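Local coordinates for protein ferritin (Mycoplasma penetrans, PDB 7DIE) that probably takes up, oxidises and stores iron as a 24-subunit ferritin cage, with ferric ions bound within its helical bundles, at residues A97-E102 and E137-I142. Residues are numbered along the deposited sequence; the frame is centred on the assembly and turned at random.
Sequences AALKME and EDLEEI. With FE (Fe (III) ion), chain G; FE (Fe (III) ion), chain H.
With CG anti to the backbone N (chi1 -162°) and a bend at chi2 (57°), E102 reaches from helix 91-118 across to helix 122-150, while D138, its CG anti to the carbonyl carbon, turns its carboxylate to the two irons. These helices pair antiparallel in the ferritin four-helix bundle; the short segments run at 168°, their axes 9.5 Å apart. No hydrogen bond joins them, so the interface rests on packing. I142 CG2 lies against the backbone of helix 91-118, 3.7 Å from L99 N, and I142 CD1 abuts E102 CB at 3.6 Å, the two side chains crossing nearly at right angles. L99 and L139, both with CG anti to N, cross obliquely and meet through their CD1 methyls at 3.9 Å. Buried E102 OE1 is hydrogen-bonded to Y30 OH and OE2 forms a salt bridge with K56 NZ, which also hydrogen-bonds D138 OD2. K56 links two perpendicular carboxylates whose E102 OE2 and D138 OD2 approach to 4.1 Å, probably easing their repulsion. D55, H60 and D134 share the metal site with D138, which chelates FE of chain G through OD1 (2.5 Å) and OD2 (2.4 Å), while OD1 also bridges to FE of chain H at 2.6 Å.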
# COMPACT_ATOMS: atom_id res chain seq x y z
N ALA A 97 -21.09 20.62 -47.35
CA ALA A 97 -19.73 20.68 -47.86
C ALA A 97 -18.86 19.62 -47.20
O ALA A 97 -18.02 18.99 -47.86
CB ALA A 97 -19.15 22.07 -47.65
N ALA A 98 -19.05 19.41 -45.89
CA ALA A 98 -18.30 18.37 -45.18
C ALA A 98 -18.62 16.98 -45.72
O ALA A 98 -17.72 16.15 -45.89
CB ALA A 98 -18.60 18.44 -43.68
N LEU A 99 -19.91 16.70 -45.96
CA LEU A 99 -20.29 15.40 -46.51
C LEU A 99 -19.67 15.17 -47.88
O LEU A 99 -19.19 14.06 -48.18
CB LEU A 99 -21.81 15.29 -46.57
CG LEU A 99 -22.40 13.93 -46.93
CD1 LEU A 99 -22.02 12.91 -45.87
CD2 LEU A 99 -23.92 14.03 -47.05
N LYS A 100 -19.68 16.19 -48.74
CA LYS A 100 -19.06 16.05 -50.06
C LYS A 100 -17.57 15.78 -49.93
O LYS A 100 -17.01 14.94 -50.66
CB LYS A 100 -19.28 17.31 -50.90
CG LYS A 100 -20.69 17.51 -51.38
CD LYS A 100 -20.84 18.86 -52.09
CE LYS A 100 -22.28 19.36 -51.98
NZ LYS A 100 -22.38 20.84 -52.18
N MET A 101 -16.91 16.47 -49.00
CA MET A 101 -15.46 16.31 -48.84
C MET A 101 -15.12 14.91 -48.35
O MET A 101 -14.25 14.24 -48.91
CB MET A 101 -14.94 17.35 -47.86
CG MET A 101 -13.46 17.21 -47.56
SD MET A 101 -12.48 17.84 -48.94
CE MET A 101 -11.58 16.40 -49.47
N GLU A 102 -15.77 14.45 -47.27
CA GLU A 102 -15.42 13.14 -46.75
C GLU A 102 -15.76 12.05 -47.75
O GLU A 102 -15.05 11.04 -47.85
CB GLU A 102 -16.13 12.89 -45.41
CG GLU A 102 -15.50 11.77 -44.61
CD GLU A 102 -14.02 12.02 -44.33
OE1 GLU A 102 -13.66 13.13 -43.89
OE2 GLU A 102 -13.21 11.09 -44.52
N GLU A 137 -15.70 4.88 -40.99
CA GLU A 137 -15.98 5.55 -39.72
C GLU A 137 -16.09 7.06 -39.90
O GLU A 137 -17.01 7.69 -39.36
CB GLU A 137 -14.87 5.25 -38.71
CG GLU A 137 -14.54 3.79 -38.56
CD GLU A 137 -15.56 3.06 -37.75
OE1 GLU A 137 -16.28 3.73 -36.97
OE2 GLU A 137 -15.63 1.82 -37.88
N ASP A 138 -15.15 7.66 -40.63
CA ASP A 138 -15.18 9.12 -40.77
C ASP A 138 -16.40 9.57 -41.56
O ASP A 138 -17.01 10.59 -41.23
CB ASP A 138 -13.90 9.62 -41.45
CG ASP A 138 -12.69 9.54 -40.55
OD1 ASP A 138 -12.84 9.13 -39.39
OD2 ASP A 138 -11.57 9.85 -41.02
N LEU A 139 -16.75 8.85 -42.63
CA LEU A 139 -17.94 9.24 -43.37
C LEU A 139 -19.19 9.05 -42.52
O LEU A 139 -20.10 9.89 -42.55
CB LEU A 139 -18.04 8.44 -44.68
CG LEU A 139 -19.20 8.84 -45.61
CD1 LEU A 139 -19.15 10.33 -45.95
CD2 LEU A 139 -19.19 8.00 -46.89
N GLU A 140 -19.24 8.00 -41.70
CA GLU A 140 -20.39 7.82 -40.82
C GLU A 140 -20.53 8.98 -39.84
O GLU A 140 -21.64 9.45 -39.58
CB GLU A 140 -20.28 6.51 -40.05
CG GLU A 140 -21.51 6.25 -39.18
CD GLU A 140 -21.41 4.98 -38.37
OE1 GLU A 140 -20.42 4.82 -37.63
OE2 GLU A 140 -22.31 4.14 -38.48
N GLU A 141 -19.41 9.44 -39.27
CA GLU A 141 -19.45 10.54 -38.31
C GLU A 141 -20.00 11.81 -38.94
O GLU A 141 -20.86 12.49 -38.37
CB GLU A 141 -18.05 10.80 -37.76
CG GLU A 141 -17.60 9.80 -36.71
CD GLU A 141 -17.63 10.42 -35.31
OE1 GLU A 141 -18.68 10.31 -34.63
OE2 GLU A 141 -16.62 11.03 -34.91
N ILE A 142 -19.49 12.17 -40.12
CA ILE A 142 -19.98 13.37 -40.77
C ILE A 142 -21.41 13.18 -41.24
O ILE A 142 -22.26 14.08 -41.08
CB ILE A 142 -19.03 13.75 -41.92
CG1 ILE A 142 -17.77 14.36 -41.30
CG2 ILE A 142 -19.71 14.72 -42.90
CD1 ILE A 142 -16.61 14.41 -42.20
FE FE G . -10.36 8.94 -39.12
FE FE H . -12.15 8.91 -36.93
O HOH W 1 -9.01 8.00 -37.40